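PDB 1KA2: thermostable carboxypeptidase 1 from Pyrococcus furiosus, which removes amino acids one after another from the C-terminus of peptides, with broad specificity, as a cobalt-dependent metallocarboxypeptidase of the M32 family. Local coordinates for residues A[8-13]-A[85-90]; A[15-20]-A[64-69]. All blocks are in the same frame, centred on the assembly; numbering follows the deposited sequence.

Contact 1: A[8-13]-A[85-90]; sequences ETIKQI and GIVRVL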
loop_
_atom_site.group_PDB
_atom_site.type_symbol
_atom_site.label_atom_id
_atom_site.label_comp_id
_atom_site.label_asym_id
_atom_site.label_seq_id
_atom_site.Cartn_x
_atom_site.Cartn_y
_atom_site.Cartn_z
ATOM N N GLU A 8 -34.202 -4.417 -6.503
ATOM C CA GLU A 8 -33.888 -3.000 -6.393
ATOM C C GLU A 8 -33.365 -2.602 -5.013
ATOM O O GLU A 8 -32.428 -1.812 -4.913
ATOM C CB GLU A 8 -35.134 -2.184 -6.730
ATOM C CG GLU A 8 -34.945 -0.685 -6.675
ATOM C CD GLU A 8 -33.776 -0.218 -7.505
ATOM O OE1 GLU A 8 -33.511 -0.831 -8.562
ATOM O OE2 GLU A 8 -33.130 0.771 -7.104
ATOM N N THR A 9 -33.969 -3.134 -3.952
ATOM C CA THR A 9 -33.527 -2.811 -2.597
ATOM C C THR A 9 -32.115 -3.346 -2.403
ATOM O O THR A 9 -31.283 -2.710 -1.762
ATOM C CB THR A 9 -34.466 -3.422 -1.518
ATOM O OG1 THR A 9 -35.703 -2.701 -1.504
ATOM C CG2 THR A 9 -33.830 -3.345 -0.139
ATOM N N ILE A 10 -31.859 -4.519 -2.974
ATOM C CA ILE A 10 -30.549 -5.157 -2.895
ATOM C C ILE A 10 -29.503 -4.305 -3.637
ATOM O O ILE A 10 -28.387 -4.139 -3.157
ATOM C CB ILE A 10 -30.597 -6.575 -3.505
ATOM C CG1 ILE A 10 -31.564 -7.461 -2.709
ATOM C CG2 ILE A 10 -29.209 -7.190 -3.519
ATOM C CD1 ILE A 10 -31.101 -7.837 -1.319
ATOM N N LYS A 11 -29.866 -3.753 -4.794
ATOM C CA LYS A 11 -28.931 -2.924 -5.554
ATOM C C LYS A 11 -28.592 -1.634 -4.823
ATOM O O LYS A 11 -27.450 -1.182 -4.862
ATOM C CB LYS A 11 -29.497 -2.539 -6.922
ATOM C CG LYS A 11 -29.693 -3.654 -7.931
ATOM C CD LYS A 11 -30.228 -3.029 -9.225
ATOM C CE LYS A 11 -30.854 -4.041 -10.156
ATOM N NZ LYS A 11 -31.497 -3.355 -11.317
ATOM N N GLN A 12 -29.587 -1.020 -4.183
ATOM C CA GLN A 12 -29.352 0.224 -3.458
ATOM C C GLN A 12 -28.350 -0.057 -2.350
ATOM O O GLN A 12 -27.501 0.767 -2.040
ATOM C CB GLN A 12 -30.642 0.759 -2.828
ATOM C CG GLN A 12 -31.834 0.903 -3.766
ATOM C CD GLN A 12 -32.988 1.643 -3.108
ATOM O OE1 GLN A 12 -32.971 2.873 -3.006
ATOM N NE2 GLN A 12 -33.983 0.898 -2.636
ATOM N N ILE A 13 -28.465 -1.235 -1.755
ATOM C CA ILE A 13 -27.573 -1.636 -0.684
ATOM C C ILE A 13 -26.155 -1.813 -1.207
ATOM O O ILE A 13 -25.210 -1.251 -0.647
ATOM C CB ILE A 13 -28.054 -2.953 -0.035
ATOM C CG1 ILE A 13 -29.328 -2.689 0.772
ATOM C CG2 ILE A 13 -26.954 -3.544 0.842
ATOM C CD1 ILE A 13 -29.962 -3.944 1.356
ATOM N N GLY A 85 -27.992 -13.852 0.803
ATOM C CA GLY A 85 -26.698 -13.935 1.452
ATOM C C GLY A 85 -26.231 -12.556 1.849
ATOM O O GLY A 85 -25.628 -12.370 2.909
ATOM N N ILE A 86 -26.527 -11.583 0.993
ATOM C CA ILE A 86 -26.149 -10.202 1.235
ATOM C C ILE A 86 -26.727 -9.746 2.565
ATOM O O ILE A 86 -26.012 -9.203 3.416
ATOM C CB ILE A 86 -26.681 -9.277 0.120
ATOM C CG1 ILE A 86 -26.088 -9.693 -1.221
ATOM C CG2 ILE A 86 -26.315 -7.832 0.411
ATOM C CD1 ILE A 86 -26.645 -8.924 -2.372
ATOM N N VAL A 87 -28.026 -9.983 2.734
ATOM C CA VAL A 87 -28.731 -9.595 3.948
ATOM C C VAL A 87 -28.251 -10.345 5.191
ATOM O O VAL A 87 -27.972 -9.726 6.217
ATOM C CB VAL A 87 -30.256 -9.804 3.789
ATOM C CG1 VAL A 87 -30.979 -9.370 5.059
ATOM C CG2 VAL A 87 -30.765 -9.013 2.581
ATOM N N ARG A 88 -28.141 -11.668 5.109
ATOM C CA ARG A 88 -27.694 -12.434 6.270
ATOM C C ARG A 88 -26.373 -11.866 6.769
ATOM O O ARG A 88 -26.227 -11.542 7.948
ATOM C CB ARG A 88 -27.496 -13.918 5.932
ATOM C CG ARG A 88 -27.373 -14.798 7.170
ATOM C CD ARG A 88 -26.838 -16.199 6.870
ATOM N NE ARG A 88 -25.372 -16.277 6.904
ATOM C CZ ARG A 88 -24.575 -16.028 5.867
ATOM N NH1 ARG A 88 -25.089 -15.684 4.693
ATOM N NH2 ARG A 88 -23.260 -16.137 6.001
ATOM N N VAL A 89 -25.420 -11.737 5.852
ATOM C CA VAL A 89 -24.097 -11.221 6.177
ATOM C C VAL A 89 -24.151 -9.806 6.752
ATOM O O VAL A 89 -23.581 -9.535 7.813
ATOM C CB VAL A 89 -23.180 -11.239 4.923
ATOM C CG1 VAL A 89 -21.882 -10.476 5.192
ATOM C CG2 VAL A 89 -22.883 -12.669 4.531
ATOM N N LEU A 90 -24.833 -8.904 6.060
ATOM C CA LEU A 90 -24.922 -7.535 6.536
ATOM C C LEU A 90 -25.723 -7.417 7.825
ATOM O O LEU A 90 -25.433 -6.560 8.660
ATOM C CB LEU A 90 -25.509 -6.620 5.446
ATOM C CG LEU A 90 -24.570 -6.369 4.251
ATOM C CD1 LEU A 90 -25.272 -5.503 3.223
ATOM C CD2 LEU A 90 -23.290 -5.684 4.726
#
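Ile-10 and Ile-86 mark the nearest backbone approach, CA to CA 7.9 Å, between two helical segments whose axes come within 11.3 Å and whose N-to-C directions differ by 50°. At that separation the contact is made by side-chain branches alone, all of them aliphatic. Ile-10 uses both arms. Its CG2, anti to the backbone N, meets CD1 of Ile-86 at 3.3 Å, tighter than the usual van der Waals distance; the Ile-86 chain is extended, with CD1 anti to CA (chi2 175°), which carries that methyl out to the neighbouring helix. The other arm of Ile-10 ends in CD1, 4.1 Å from Val-87 CG2, and here the two side chains cross at about a right angle. One turn further along both helices, Ile-13 CG2 lies 3.5 Å from Leu-90 CD1, the two side chains sliding past each other in opposite directions. The same Ile-13 CG2 is only loosely apposed to Ile-86 CG2, at 4.4 Å. All five touching residues are buried, and the layer continues beyond them: Leu-79 lies against Ile-10, Phe-5 and Leu-14 against Ile-86, while Leu-69 and Phe-66 of helix 64-74 reach Ile-13 and Leu-90. This is apolar helix-helix packing, joining the start of helix 8-36 to helix 81-99 in the largely helical M32 fold, away from the metal site.

Contact 2: A[15-20]-A[64-69]; sequences AKYRRI and PEFVNL
Lys-16 and Phe-66 sit where helix 8-36 passes helix 64-74, a helix-helix crossing in the N-terminal helical part of the M32 fold, with segment axes coming within 11.1 Å and N-to-C directions 127° apart. The packed side is built round the buried Phe-66 ring. Ile-20 reaches it tip to tip, and its CD1 stands over the ring centre in a CH-pi contact, 4.3 Å from the centroid. At the ring edge, near its plane, lies Lys-16 CB, 3.9 Å from Phe-66 CD1. Phe-66 CZ in turn approaches the edge of the Tyr-17 ring, 4.2 Å from CD1 of that residue. Leu-90 and Leu-61, from helices 81-99 and 43-61, also touch the Phe-66 side chain.

The solvent side is looser and polar. Lys-16 leaves the aromatic side, passes Leu-69 with its CD 3.7 Å from Leu-69 CD1, and bends at its end (chi4 -63°) to bring NZ to the exposed Glu-65. An alanine in place of this lysine would probably leave Glu-65 without this charged mate and Leu-69 CD1 without the aliphatic chain beside it. Lys-16 NZ donates to Glu-65 OE1 at 2.9 Å in a salt bridge, the nitrogen standing above the carboxylate plane, 48° out of it.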
loop_
_atom_site.group_PDB
_atom_site.type_symbol
_atom_site.label_atom_id
_atom_site.label_comp_id
_atom_site.label_asym_id
_atom_site.label_seq_id
_atom_site.Cartn_x
_atom_site.Cartn_y
_atom_site.Cartn_z
ATOM N N ALA A 15 -24.748 -0.557 -3.752
ATOM C CA ALA A 15 -24.173 0.722 -4.164
ATOM C C ALA A 15 -23.583 1.438 -2.944
ATOM O O ALA A 15 -22.495 1.994 -3.016
ATOM C CB ALA A 15 -25.239 1.596 -4.818
ATOM N N LYS A 16 -24.305 1.437 -1.826
ATOM C CA LYS A 16 -23.783 2.069 -0.622
ATOM C C LYS A 16 -22.633 1.237 -0.068
ATOM O O LYS A 16 -21.643 1.780 0.394
ATOM C CB LYS A 16 -24.870 2.200 0.445
ATOM C CG LYS A 16 -25.940 3.211 0.110
ATOM C CD LYS A 16 -27.053 3.205 1.150
ATOM C CE LYS A 16 -27.810 4.515 1.126
ATOM N NZ LYS A 16 -26.897 5.628 1.486
ATOM N N TYR A 17 -22.768 -0.084 -0.124
ATOM C CA TYR A 17 -21.735 -0.991 0.378
ATOM C C TYR A 17 -20.362 -0.785 -0.287
ATOM O O TYR A 17 -19.307 -1.017 0.342
ATOM C CB TYR A 17 -22.165 -2.443 0.179
ATOM C CG TYR A 17 -21.225 -3.420 0.838
ATOM C CD1 TYR A 17 -21.200 -3.547 2.223
ATOM C CD2 TYR A 17 -20.326 -4.176 0.084
ATOM C CE1 TYR A 17 -20.302 -4.400 2.854
ATOM C CE2 TYR A 17 -19.411 -5.036 0.705
ATOM C CZ TYR A 17 -19.412 -5.137 2.096
ATOM O OH TYR A 17 -18.533 -5.956 2.750
ATOM N N ARG A 18 -20.373 -0.356 -1.548
ATOM C CA ARG A 18 -19.134 -0.121 -2.287
ATOM C C ARG A 18 -18.181 0.778 -1.494
ATOM O O ARG A 18 -16.984 0.518 -1.432
ATOM C CB ARG A 18 -19.433 0.515 -3.655
ATOM C CG ARG A 18 -19.920 -0.456 -4.718
ATOM C CD ARG A 18 -19.320 -0.106 -6.058
ATOM N NE ARG A 18 -19.640 -1.125 -7.049
ATOM C CZ ARG A 18 -19.226 -1.100 -8.310
ATOM N NH1 ARG A 18 -18.471 -0.105 -8.745
ATOM N NH2 ARG A 18 -19.562 -2.077 -9.131
ATOM N N ARG A 19 -18.730 1.838 -0.898
ATOM C CA ARG A 19 -17.945 2.777 -0.097
ATOM C C ARG A 19 -17.321 2.053 1.079
ATOM O O ARG A 19 -16.151 2.219 1.385
ATOM C CB ARG A 19 -18.820 3.907 0.461
ATOM C CG ARG A 19 -18.891 5.131 -0.385
ATOM C CD ARG A 19 -19.551 6.264 0.354
ATOM N NE ARG A 19 -19.525 7.472 -0.466
ATOM C CZ ARG A 19 -20.024 8.639 -0.105
ATOM N NH1 ARG A 19 -20.599 8.774 1.072
ATOM N NH2 ARG A 19 -19.931 9.672 -0.922
ATOM N N ILE A 20 -18.143 1.274 1.760
ATOM C CA ILE A 20 -17.674 0.520 2.901
ATOM C C ILE A 20 -16.602 -0.431 2.382
ATOM O O ILE A 20 -15.532 -0.561 2.980
ATOM C CB ILE A 20 -18.823 -0.273 3.559
ATOM C CG1 ILE A 20 -19.838 0.699 4.166
ATOM C CG2 ILE A 20 -18.260 -1.202 4.601
ATOM C CD1 ILE A 20 -21.046 0.005 4.845
ATOM N N PRO A 64 -28.294 5.330 9.445
ATOM C CA PRO A 64 -29.725 5.002 9.366
ATOM C C PRO A 64 -30.163 4.496 7.988
ATOM O O PRO A 64 -30.901 3.513 7.879
ATOM C CB PRO A 64 -30.398 6.319 9.740
ATOM C CG PRO A 64 -29.424 6.918 10.712
ATOM C CD PRO A 64 -28.093 6.663 10.039
ATOM N N GLU A 65 -29.704 5.171 6.943
ATOM C CA GLU A 65 -30.040 4.786 5.584
ATOM C C GLU A 65 -29.654 3.338 5.298
ATOM O O GLU A 65 -30.481 2.543 4.839
ATOM C CB GLU A 65 -29.327 5.699 4.594
ATOM C CG GLU A 65 -29.783 7.135 4.648
ATOM C CD GLU A 65 -28.979 8.014 3.718
ATOM O OE1 GLU A 65 -28.792 7.616 2.548
ATOM O OE2 GLU A 65 -28.532 9.099 4.151
ATOM N N PHE A 66 -28.401 2.997 5.577
ATOM C CA PHE A 66 -27.926 1.646 5.333
ATOM C C PHE A 66 -28.696 0.627 6.174
ATOM O O PHE A 66 -29.174 -0.382 5.655
ATOM C CB PHE A 66 -26.426 1.544 5.629
ATOM C CG PHE A 66 -25.777 0.314 5.052
ATOM C CD1 PHE A 66 -25.558 0.203 3.683
ATOM C CD2 PHE A 66 -25.414 -0.742 5.870
ATOM C CE1 PHE A 66 -24.987 -0.946 3.142
ATOM C CE2 PHE A 66 -24.850 -1.889 5.343
ATOM C CZ PHE A 66 -24.635 -1.991 3.975
ATOM N N VAL A 67 -28.821 0.888 7.471
ATOM C CA VAL A 67 -29.540 -0.035 8.333
ATOM C C VAL A 67 -30.994 -0.183 7.889
ATOM O O VAL A 67 -31.516 -1.302 7.849
ATOM C CB VAL A 67 -29.498 0.410 9.819
ATOM C CG1 VAL A 67 -30.262 -0.589 10.679
ATOM C CG2 VAL A 67 -28.054 0.511 10.293
ATOM N N ASN A 68 -31.651 0.928 7.555
ATOM C CA ASN A 68 -33.049 0.876 7.105
ATOM C C ASN A 68 -33.196 -0.039 5.883
ATOM O O ASN A 68 -34.119 -0.844 5.811
ATOM C CB ASN A 68 -33.580 2.281 6.747
ATOM C CG ASN A 68 -33.845 3.156 7.978
ATOM O OD1 ASN A 68 -34.145 2.656 9.070
ATOM N ND2 ASN A 68 -33.765 4.474 7.792
ATOM N N LEU A 69 -32.280 0.093 4.929
ATOM C CA LEU A 69 -32.304 -0.720 3.717
ATOM C C LEU A 69 -32.189 -2.214 4.009
ATOM O O LEU A 69 -32.923 -3.023 3.439
ATOM C CB LEU A 69 -31.176 -0.295 2.770
ATOM C CG LEU A 69 -31.403 0.997 1.983
ATOM C CD1 LEU A 69 -30.238 1.244 1.043
ATOM C CD2 LEU A 69 -32.697 0.880 1.190
#

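In the fold
Contacts 1 and 2 lie with their centres 9 Å apart and share helix 8-36, whose first turns serve contact 1 and whose next turns serve contact 2. Their other partners, helices 81-99 and 64-74, are successive helices, and contact 2 is nested inside the chain loop that contact 1 closes. The two touch directly: Ile-13 CG1 packs 3.6 Å from Leu-69 CB, and Leu-90 CD1 is equally near Phe-66 CZ. Three helices thus meet through one continuous apolar layer, with the Lys-16 and Glu-65 pair of contact 2 at the surface. This region lies on one side of the subunit, away from the metal site; Arg-19, on segment 15-20, forms a salt bridge to Glu-59 of the second subunit.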